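Local coordinates for AxyAgu115A (PDB 6NPS), which acts as a family GH115 alpha-glucuronidase, probably hydrolysing the bonds that attach glucuronic acid side groups to xylan chains, at residues N598-V609 / P653-V661; T703-Y714 / G730-T741. The protein carries 3 engineered substitutions. All coordinates share one frame; numbering follows the deposited sequence.

How the contacts relate
From the N terminus, the chain first meets contact 1, where the turn and early part of helix 601-629 receive the extended 653-661 segment; the loop it closes holds the rest of that helix and the return to the strand. Contact 2 opens after contact 1 has closed, in series with it: it closes a short loop of 15 residues, which includes strand 723-725, and draws 703-714 against 730-741 in both sheets of a beta sandwich. Their centres lie about 15 Å apart and they touch directly: Ile600 bonds through its backbone to Ser706, and Val661 likewise to Val707. Together they tie the helices, with the strand 655-657 that pairs with the second subunit, to the sandwich.

Contact 1 (N598-V609 / P653-V661); sequences NLIEANKLAEQV and PVLSYVLPV
Asn603 reaches from the first turns of helix 601-629, just after the Schellman turn that ends the preceding helix, to the strand segment running antiparallel alongside, and holds Val658 by both backbone polar atoms. Val658 N donates to Asn603 OD1 at 2.7 Å, in the carbonyl plane on a lone pair, and Asn603 ND2 returns a nearly straight bond (170°) to Val658 O at 3.2 Å. With CG anti to its carbonyl carbon (chi1 -67°), Asn603 sends the amide off the flank of the helix, and the two bonds fix its rotation. Asn598 treats the next residue similarly but less directly: its ND2 donates to Leu659 O from above the carbonyl plane, 2.9 Å away, while a water accepting from Leu659 N sits beside Asn598 OD1. The Val658 side chain points at the helix between Asn598 and Asn603, its CG2 3.8 Å from Ala602 CB.

Further along, Ala606 CB lies over one face of the Tyr657 ring in a CH-pi contact, 3.9 Å from the centroid and displaced toward the rim. Tyr657 OH donates to Glu607 OE1 at 2.6 Å; that oxygen lies in the ring plane at its edge, yet the hydroxyl comes to the carboxylate from above the carboxylate plane. At the far end Val609 CG1 packs on Leu655 CD2 at 3.6 Å.

In the second shell, Lys610 forms a salt bridge with Glu607 OE2, and Asn591 of helix 564-596 hydrogen-bonds Ser656 O and Ala602 O. Leu655 and Tyr657 also pair in an antiparallel ladder with a strand of the second subunit, so the strand is shared between helix and dimer interface. Asn598 itself is set by the Schellman motif: Asn598 N bonds Ala595 O, and Leu599 N bonds Ala594 O.

Contact 2 (T703-Y714 / G730-T741); sequences TISSVSEKKAEY and GVLDGKNKLSET
Gly730 CA lies against one face of the Tyr714 ring, 3.8 Å from its centroid, inside a beta sandwich whose two sheets are each entered by both segments: 712-714 pairs antiparallel with 730-732 in one, 703-706 with 739-741 in the other. A side chain at Gly730 would run into Tyr714 OH. The opposite ring face carries Ile704 CD1, so the phenol is held between the sheets; CG set between backbone N and carbonyl carbon (chi1 53°) turns it back over Gly730. An alanine at Tyr714 is likely to open a gap between Gly730 and Ile704 and cost the water at the hydroxyl the group it binds.

Val731 lies on the outward side beside Glu713, whereas Leu732 points inward, with CG at the tyrosine's edge and CD1 3.9 Å from Ile704 CG2. Leu732 is also tied to Ala712 by two backbone bonds, the shorter being Ala712 N to Leu732 O at 2.7 Å.

The chain then swings across to the other sheet. Asp733 forms an Asx turn, its OD1 accepting from Lys735 N and, on the syn side, from Lys737 N. Gly734, at positive phi (74°), brings CA to 3.3 Å from Ser708 O; a CB here would run into that oxygen and into Glu709. Lys735 NZ makes a long salt bridge to Glu709 OE1 at 3.5 Å. Lys737 NZ bonds both Ser739 O and, at 2.7 Å, Glu740 OE1.

Leu738 O accepts a hydrogen bond from Ser706 N, and Glu740 exchanges two backbone bonds with Ile704. The aliphatic part of Glu740 meets the tyrosine too, CG lying 3.3 Å from Tyr714 OH. Finally Thr741 OG1 comes to 3.6 Å from Thr703 OG1, which is hydrogen-bonded to Asp671 OD1.

Contact 1 (N598-V609 / P653-V661)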
loop_
_atom_site.group_PDB
_atom_site.type_symbol
_atom_site.label_atom_id
_atom_site.label_comp_id
_atom_site.label_asym_id
_atom_site.label_seq_id
_atom_site.Cartn_x
_atom_site.Cartn_y
_atom_site.Cartn_z
ATOM N N ASN A 598 3.203 -0.516 13.801
ATOM C CA ASN A 598 4.474 -0.278 14.505
ATOM C C ASN A 598 4.681 -1.320 15.609
ATOM O O ASN A 598 5.195 -0.998 16.697
ATOM C CB ASN A 598 4.541 1.123 15.118
ATOM C CG ASN A 598 5.980 1.740 15.157
ATOM O OD1 ASN A 598 6.286 2.516 14.269
ATOM N ND2 ASN A 598 6.825 1.401 16.133
ATOM N N LEU A 599 4.207 -2.539 15.397
ATOM C CA LEU A 599 4.367 -3.598 16.403
ATOM C C LEU A 599 5.749 -4.231 16.277
ATOM O O LEU A 599 6.141 -4.663 15.195
ATOM C CB LEU A 599 3.305 -4.690 16.211
ATOM C CG LEU A 599 1.858 -4.264 16.437
ATOM C CD1 LEU A 599 1.015 -5.500 16.412
ATOM C CD2 LEU A 599 1.680 -3.503 17.757
ATOM N N ILE A 600 6.478 -4.314 17.380
ATOM C CA ILE A 600 7.837 -4.866 17.349
ATOM C C ILE A 600 7.845 -6.297 16.830
ATOM O O ILE A 600 8.803 -6.717 16.168
ATOM C CB ILE A 600 8.495 -4.817 18.744
ATOM C CG1 ILE A 600 8.294 -3.447 19.419
ATOM C CG2 ILE A 600 9.967 -5.168 18.663
ATOM C CD1 ILE A 600 9.023 -2.334 18.715
ATOM N N GLU A 601 6.777 -7.050 17.072
ATOM C CA GLU A 601 6.699 -8.440 16.622
ATOM C C GLU A 601 6.754 -8.575 15.108
ATOM O O GLU A 601 7.034 -9.675 14.610
ATOM C CB GLU A 601 5.422 -9.090 17.143
ATOM C CG GLU A 601 4.160 -8.657 16.418
ATOM C CD GLU A 601 2.878 -9.195 17.072
ATOM O OE1 GLU A 601 2.592 -8.820 18.240
ATOM O OE2 GLU A 601 2.163 -9.991 16.410
ATOM N N ALA A 602 6.531 -7.492 14.356
ATOM C CA ALA A 602 6.778 -7.545 12.912
ATOM C C ALA A 602 8.181 -8.034 12.578
ATOM O O ALA A 602 8.383 -8.742 11.587
ATOM C CB ALA A 602 6.574 -6.158 12.301
ATOM N N ASN A 603 9.170 -7.645 13.364
ATOM C CA ASN A 603 10.550 -7.883 12.961
ATOM C C ASN A 603 10.879 -9.374 12.970
ATOM O O ASN A 603 11.533 -9.891 12.047
ATOM C CB ASN A 603 11.479 -7.052 13.851
ATOM C CG ASN A 603 11.308 -5.549 13.601
ATOM O OD1 ASN A 603 10.652 -5.147 12.637
ATOM N ND2 ASN A 603 11.858 -4.725 14.476
ATOM N N LYS A 604 10.366 -10.098 13.958
ATOM C CA LYS A 604 10.536 -11.544 13.984
ATOM C C LYS A 604 9.792 -12.227 12.841
ATOM O O LYS A 604 10.257 -13.244 12.321
ATOM C CB LYS A 604 10.052 -12.095 15.328
ATOM C CG LYS A 604 11.100 -12.956 16.005
ATOM C CD LYS A 604 12.266 -12.110 16.530
ATOM C CE LYS A 604 11.862 -11.320 17.776
ATOM N NZ LYS A 604 12.796 -10.200 18.140
ATOM N N LEU A 605 8.632 -11.699 12.447
ATOM C CA LEU A 605 7.914 -12.302 11.333
ATOM C C LEU A 605 8.697 -12.126 10.036
ATOM O O LEU A 605 8.735 -13.036 9.194
ATOM C CB LEU A 605 6.510 -11.685 11.227
ATOM C CG LEU A 605 5.531 -12.071 12.327
ATOM C CD1 LEU A 605 4.267 -11.176 12.306
ATOM C CD2 LEU A 605 5.146 -13.537 12.177
ATOM N N ALA A 606 9.385 -10.987 9.878
ATOM C CA ALA A 606 10.180 -10.785 8.664
ATOM C C ALA A 606 11.290 -11.826 8.555
ATOM O O ALA A 606 11.578 -12.340 7.457
ATOM C CB ALA A 606 10.786 -9.377 8.650
ATOM N N GLU A 607 11.963 -12.106 9.673
ATOM C CA GLU A 607 13.004 -13.127 9.673
ATOM C C GLU A 607 12.425 -14.496 9.328
ATOM O O GLU A 607 13.080 -15.284 8.637
ATOM C CB GLU A 607 13.715 -13.166 11.028
ATOM C CG GLU A 607 14.393 -11.842 11.373
ATOM C CD GLU A 607 15.494 -11.420 10.388
ATOM O OE1 GLU A 607 15.656 -10.201 10.172
ATOM O OE2 GLU A 607 16.207 -12.290 9.837
ATOM N N GLN A 608 11.193 -14.777 9.753
ATOM C CA GLN A 608 10.562 -16.049 9.390
ATOM C C GLN A 608 10.257 -16.116 7.888
ATOM O O GLN A 608 10.405 -17.177 7.271
ATOM C CB GLN A 608 9.305 -16.262 10.236
ATOM C CG GLN A 608 9.690 -16.593 11.675
ATOM C CD GLN A 608 8.501 -16.645 12.606
ATOM O OE1 GLN A 608 7.437 -16.120 12.303
ATOM N NE2 GLN A 608 8.682 -17.284 13.763
ATOM N N VAL A 609 9.855 -14.992 7.280
ATOM C CA VAL A 609 9.626 -14.968 5.837
ATOM C C VAL A 609 10.919 -15.264 5.100
ATOM O O VAL A 609 10.962 -16.105 4.192
ATOM C CB VAL A 609 9.017 -13.618 5.421
ATOM C CG1 VAL A 609 8.930 -13.519 3.861
ATOM C CG2 VAL A 609 7.632 -13.417 6.067
ATOM N N PRO A 653 8.785 -11.637 -1.693
ATOM C CA PRO A 653 8.135 -10.879 -0.600
ATOM C C PRO A 653 8.984 -9.693 -0.192
ATOM O O PRO A 653 10.216 -9.774 -0.147
ATOM C CB PRO A 653 8.047 -11.897 0.549
ATOM C CG PRO A 653 8.194 -13.239 -0.108
ATOM C CD PRO A 653 9.008 -13.059 -1.349
ATOM N N VAL A 654 8.324 -8.577 0.088
ATOM C CA VAL A 654 9.001 -7.407 0.620
ATOM C C VAL A 654 8.849 -7.454 2.143
ATOM O O VAL A 654 7.732 -7.619 2.653
ATOM C CB VAL A 654 8.404 -6.112 0.051
ATOM C CG1 VAL A 654 9.072 -4.873 0.721
ATOM C CG2 VAL A 654 8.584 -6.054 -1.479
ATOM N N LEU A 655 9.954 -7.340 2.869
ATOM C CA LEU A 655 9.904 -7.465 4.331
ATOM C C LEU A 655 9.720 -6.087 4.936
ATOM O O LEU A 655 10.375 -5.131 4.509
ATOM C CB LEU A 655 11.200 -8.051 4.887
ATOM C CG LEU A 655 11.675 -9.337 4.220
ATOM C CD1 LEU A 655 12.978 -9.738 4.855
ATOM C CD2 LEU A 655 10.619 -10.394 4.429
ATOM N N SER A 656 8.878 -5.989 5.966
ATOM C CA SER A 656 8.681 -4.719 6.654
ATOM C C SER A 656 9.341 -4.830 8.016
ATOM O O SER A 656 9.135 -5.828 8.710
ATOM C CB SER A 656 7.201 -4.409 6.835
ATOM O OG SER A 656 6.548 -4.198 5.589
ATOM N N TYR A 657 10.131 -3.834 8.391
ATOM C CA TYR A 657 10.713 -3.779 9.722
ATOM C C TYR A 657 10.262 -2.520 10.447
ATOM O O TYR A 657 10.095 -1.465 9.845
ATOM C CB TYR A 657 12.240 -3.809 9.696
ATOM C CG TYR A 657 12.792 -5.169 9.376
ATOM C CD1 TYR A 657 12.969 -5.562 8.035
ATOM C CD2 TYR A 657 13.154 -6.053 10.370
ATOM C CE1 TYR A 657 13.495 -6.794 7.706
ATOM C CE2 TYR A 657 13.684 -7.319 10.053
ATOM C CZ TYR A 657 13.853 -7.669 8.708
ATOM O OH TYR A 657 14.370 -8.880 8.341
ATOM N N VAL A 658 10.109 -2.629 11.757
ATOM C CA VAL A 658 9.545 -1.547 12.568
ATOM C C VAL A 658 10.661 -0.914 13.375
ATOM O O VAL A 658 11.604 -1.603 13.782
ATOM C CB VAL A 658 8.434 -2.154 13.450
ATOM C CG1 VAL A 658 8.124 -1.334 14.637
ATOM C CG2 VAL A 658 7.177 -2.403 12.568
ATOM N N LEU A 659 10.568 0.399 13.590
ATOM C CA LEU A 659 11.455 1.114 14.484
ATOM C C LEU A 659 10.641 1.476 15.730
ATOM O O LEU A 659 9.581 2.122 15.604
ATOM C CB LEU A 659 12.025 2.377 13.816
ATOM C CG LEU A 659 12.829 2.079 12.517
ATOM C CD1 LEU A 659 13.152 3.340 11.683
ATOM C CD2 LEU A 659 14.108 1.357 12.885
ATOM N N PRO A 660 11.075 1.087 16.936
ATOM C CA PRO A 660 10.247 1.322 18.146
ATOM C C PRO A 660 9.920 2.787 18.355
ATOM O O PRO A 660 10.743 3.655 18.137
ATOM C CB PRO A 660 11.125 0.810 19.294
ATOM C CG PRO A 660 12.331 0.185 18.660
ATOM C CD PRO A 660 12.438 0.619 17.235
ATOM N N VAL A 661 8.724 3.061 18.875
ATOM C CA VAL A 661 8.416 4.438 19.244
ATOM C C VAL A 661 8.959 4.731 20.644
ATOM O O VAL A 661 9.384 3.823 21.364
ATOM C CB VAL A 661 6.900 4.705 19.186
ATOM C CG1 VAL A 661 6.385 4.489 17.739
ATOM C CG2 VAL A 661 6.169 3.793 20.188
HETATM O O HOH W 1 8.262 1.710 12.355
#

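Contact 2 (T703-Y714 / G730-T741)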
loop_
_atom_site.group_PDB
_atom_site.type_symbol
_atom_site.label_atom_id
_atom_site.label_comp_id
_atom_site.label_asym_id
_atom_site.label_seq_id
_atom_site.Cartn_x
_atom_site.Cartn_y
_atom_site.Cartn_z
ATOM N N THR A 703 -5.192 -9.725 22.334
ATOM C CA THR A 703 -3.749 -9.664 22.455
ATOM C C THR A 703 -3.340 -8.263 22.868
ATOM O O THR A 703 -3.996 -7.275 22.515
ATOM C CB THR A 703 -3.098 -10.094 21.117
ATOM O OG1 THR A 703 -3.526 -11.430 20.833
ATOM C CG2 THR A 703 -1.559 -10.085 21.173
ATOM N N ILE A 704 -2.265 -8.192 23.647
ATOM C CA ILE A 704 -1.599 -6.944 24.013
ATOM C C ILE A 704 -0.176 -6.999 23.452
ATOM O O ILE A 704 0.542 -7.977 23.697
ATOM C CB ILE A 704 -1.576 -6.747 25.542
ATOM C CG1 ILE A 704 -2.982 -6.873 26.136
ATOM C CG2 ILE A 704 -0.951 -5.385 25.937
ATOM C CD1 ILE A 704 -2.967 -7.083 27.642
ATOM N N SER A 705 0.231 -5.947 22.708
ATOM C CA SER A 705 1.463 -5.950 21.932
ATOM C C SER A 705 2.269 -4.690 22.156
ATOM O O SER A 705 1.718 -3.580 22.201
ATOM C CB SER A 705 1.197 -6.050 20.420
ATOM O OG SER A 705 0.450 -7.202 20.145
ATOM N N SER A 706 3.588 -4.872 22.195
ATOM C CA SER A 706 4.550 -3.776 22.294
ATOM C C SER A 706 4.697 -3.004 20.978
ATOM O O SER A 706 4.824 -3.593 19.896
ATOM C CB SER A 706 5.938 -4.316 22.660
ATOM O OG SER A 706 5.934 -4.942 23.925
ATOM N N VAL A 707 4.769 -1.683 21.096
ATOM C CA VAL A 707 5.199 -0.819 20.003
ATOM C C VAL A 707 6.500 -0.132 20.312
ATOM O O VAL A 707 7.060 0.507 19.424
ATOM C CB VAL A 707 4.135 0.240 19.651
ATOM C CG1 VAL A 707 2.859 -0.438 19.194
ATOM C CG2 VAL A 707 3.880 1.127 20.842
ATOM N N SER A 708 6.978 -0.201 21.549
ATOM C CA SER A 708 8.244 0.399 21.952
ATOM C C SER A 708 9.165 -0.677 22.530
ATOM O O SER A 708 8.750 -1.815 22.774
ATOM C CB SER A 708 8.013 1.485 22.998
ATOM O OG SER A 708 7.806 0.799 24.231
ATOM N N GLU A 709 10.414 -0.302 22.795
ATOM C CA GLU A 709 11.347 -1.182 23.482
ATOM C C GLU A 709 11.421 -0.892 24.981
ATOM O O GLU A 709 12.370 -1.320 25.639
ATOM C CB GLU A 709 12.729 -1.092 22.840
ATOM C CG GLU A 709 12.945 -2.214 21.836
ATOM C CD GLU A 709 14.151 -2.009 20.937
ATOM O OE1 GLU A 709 14.284 -2.769 19.946
ATOM O OE2 GLU A 709 14.961 -1.094 21.222
ATOM N N LYS A 710 10.417 -0.214 25.534
ATOM C CA LYS A 710 10.352 0.139 26.948
ATOM C C LYS A 710 9.472 -0.851 27.698
ATOM O O LYS A 710 8.603 -1.510 27.121
ATOM C CB LYS A 710 9.804 1.551 27.126
ATOM C CG LYS A 710 10.880 2.602 27.173
ATOM C CD LYS A 710 10.925 3.417 25.924
ATOM C CE LYS A 710 11.869 4.603 26.088
ATOM N NZ LYS A 710 12.206 5.229 24.787
ATOM N N LYS A 711 9.690 -0.956 29.004
ATOM C CA LYS A 711 8.804 -1.833 29.759
ATOM C C LYS A 711 7.453 -1.138 29.917
ATOM O O LYS A 711 7.377 0.067 30.192
ATOM C CB LYS A 711 9.420 -2.241 31.107
ATOM C CG LYS A 711 10.084 -1.147 31.897
ATOM C CD LYS A 711 9.073 -0.387 32.762
ATOM C CE LYS A 711 9.709 0.774 33.529
ATOM N NZ LYS A 711 8.730 1.876 33.779
ATOM N N ALA A 712 6.389 -1.876 29.650
ATOM C CA ALA A 712 5.035 -1.333 29.674
ATOM C C ALA A 712 4.156 -2.296 30.456
ATOM O O ALA A 712 3.995 -3.440 30.034
ATOM C CB ALA A 712 4.495 -1.182 28.248
ATOM N N GLU A 713 3.607 -1.849 31.579
ATOM C CA GLU A 713 2.733 -2.689 32.398
ATOM C C GLU A 713 1.273 -2.526 31.999
ATOM O O GLU A 713 0.824 -1.425 31.675
ATOM C CB GLU A 713 2.874 -2.335 33.887
ATOM C CG GLU A 713 4.255 -2.553 34.463
ATOM C CD GLU A 713 4.284 -2.398 35.986
ATOM O OE1 GLU A 713 3.363 -2.917 36.660
ATOM O OE2 GLU A 713 5.227 -1.753 36.505
ATOM N N TYR A 714 0.525 -3.623 32.030
ATOM C CA TYR A 714 -0.910 -3.558 31.818
ATOM C C TYR A 714 -1.635 -4.101 33.053
ATOM O O TYR A 714 -1.069 -4.884 33.825
ATOM C CB TYR A 714 -1.318 -4.355 30.535
ATOM C CG TYR A 714 -0.824 -5.782 30.478
ATOM C CD1 TYR A 714 -1.570 -6.815 31.033
ATOM C CD2 TYR A 714 0.397 -6.099 29.879
ATOM C CE1 TYR A 714 -1.127 -8.137 30.987
ATOM C CE2 TYR A 714 0.847 -7.412 29.822
ATOM C CZ TYR A 714 0.082 -8.422 30.385
ATOM O OH TYR A 714 0.523 -9.718 30.350
ATOM N N GLY A 730 0.527 -7.672 34.172
ATOM C CA GLY A 730 1.657 -8.161 33.406
ATOM C C GLY A 730 2.511 -6.999 32.952
ATOM O O GLY A 730 2.171 -5.828 33.138
ATOM N N VAL A 731 3.640 -7.337 32.362
ATOM C CA VAL A 731 4.529 -6.326 31.823
ATOM C C VAL A 731 5.111 -6.881 30.528
ATOM O O VAL A 731 5.382 -8.079 30.413
ATOM C CB VAL A 731 5.607 -5.904 32.844
ATOM C CG1 VAL A 731 6.337 -7.106 33.377
ATOM C CG2 VAL A 731 6.580 -4.907 32.227
ATOM N N LEU A 732 5.202 -6.029 29.525
ATOM C CA LEU A 732 5.888 -6.345 28.289
ATOM C C LEU A 732 7.080 -5.408 28.165
ATOM O O LEU A 732 7.092 -4.322 28.743
ATOM C CB LEU A 732 4.940 -6.218 27.100
ATOM C CG LEU A 732 3.690 -7.109 27.098
ATOM C CD1 LEU A 732 2.745 -6.613 26.035
ATOM C CD2 LEU A 732 4.052 -8.545 26.778
ATOM N N ASP A 733 8.105 -5.823 27.425
ATOM C CA ASP A 733 9.302 -4.997 27.359
ATOM C C ASP A 733 9.778 -4.663 25.955
ATOM O O ASP A 733 10.753 -3.923 25.824
ATOM C CB ASP A 733 10.458 -5.657 28.111
ATOM C CG ASP A 733 10.642 -7.090 27.707
ATOM O OD1 ASP A 733 10.839 -7.344 26.502
ATOM O OD2 ASP A 733 10.569 -7.970 28.586
ATOM N N GLY A 734 9.151 -5.180 24.911
ATOM C CA GLY A 734 9.672 -4.848 23.600
ATOM C C GLY A 734 10.970 -5.536 23.217
ATOM O O GLY A 734 11.381 -5.440 22.052
ATOM N N LYS A 735 11.616 -6.258 24.139
ATOM C CA LYS A 735 12.826 -7.002 23.801
ATOM C C LYS A 735 12.629 -8.503 23.975
ATOM O O LYS A 735 12.641 -9.222 22.975
ATOM C CB LYS A 735 14.021 -6.463 24.586
ATOM C CG LYS A 735 14.248 -4.975 24.316
ATOM C CD LYS A 735 15.693 -4.555 24.579
ATOM C CE LYS A 735 16.216 -3.557 23.530
ATOM N NZ LYS A 735 16.619 -4.169 22.217
ATOM N N ASN A 736 12.412 -9.014 25.192
ATOM C CA ASN A 736 12.190 -10.454 25.297
ATOM C C ASN A 736 10.700 -10.806 25.157
ATOM O O ASN A 736 10.346 -11.774 24.471
ATOM C CB ASN A 736 12.790 -11.044 26.584
ATOM C CG ASN A 736 12.550 -10.172 27.803
ATOM O OD1 ASN A 736 11.515 -10.315 28.467
ATOM N ND2 ASN A 736 13.451 -9.221 28.067
ATOM N N LYS A 737 9.809 -10.050 25.797
ATOM C CA LYS A 737 8.374 -10.306 25.685
ATOM C C LYS A 737 7.719 -9.169 24.912
ATOM O O LYS A 737 7.631 -8.035 25.399
ATOM C CB LYS A 737 7.722 -10.483 27.057
ATOM C CG LYS A 737 6.355 -11.180 26.946
ATOM C CD LYS A 737 6.274 -12.479 27.752
ATOM C CE LYS A 737 4.840 -13.005 27.827
ATOM N NZ LYS A 737 4.235 -13.387 26.497
ATOM N N LEU A 738 7.247 -9.488 23.716
ATOM C CA LEU A 738 6.695 -8.520 22.779
ATOM C C LEU A 738 5.173 -8.472 22.787
ATOM O O LEU A 738 4.594 -7.436 22.442
ATOM C CB LEU A 738 7.149 -8.844 21.351
ATOM C CG LEU A 738 8.639 -9.079 21.100
ATOM C CD1 LEU A 738 8.977 -9.054 19.564
ATOM C CD2 LEU A 738 9.398 -8.011 21.835
ATOM N N SER A 739 4.509 -9.579 23.123
ATOM C CA SER A 739 3.058 -9.597 23.138
ATOM C C SER A 739 2.598 -10.618 24.161
ATOM O O SER A 739 3.377 -11.449 24.628
ATOM C CB SER A 739 2.461 -9.901 21.744
ATOM O OG SER A 739 2.882 -11.140 21.224
ATOM N N GLU A 740 1.326 -10.517 24.531
ATOM C CA GLU A 740 0.686 -11.468 25.430
ATOM C C GLU A 740 -0.742 -11.706 24.950
ATOM O O GLU A 740 -1.453 -10.758 24.603
ATOM C CB GLU A 740 0.707 -10.931 26.861
ATOM C CG GLU A 740 -0.035 -11.792 27.879
ATOM C CD GLU A 740 0.771 -12.997 28.347
ATOM O OE1 GLU A 740 1.894 -13.187 27.845
ATOM O OE2 GLU A 740 0.277 -13.751 29.219
ATOM N N THR A 741 -1.161 -12.965 24.886
ATOM C CA THR A 741 -2.533 -13.302 24.526
ATOM C C THR A 741 -3.345 -13.539 25.795
ATOM O O THR A 741 -2.950 -14.346 26.642
ATOM C CB THR A 741 -2.553 -14.535 23.632
ATOM O OG1 THR A 741 -1.926 -14.224 22.382
ATOM C CG2 THR A 741 -3.993 -15.010 23.397
HETATM O O HOH W 2 4.873 -6.347 19.327
HETATM O O HOH W 3 1.921 -5.372 36.077
HETATM O O HOH W 4 2.971 -10.442 30.048
#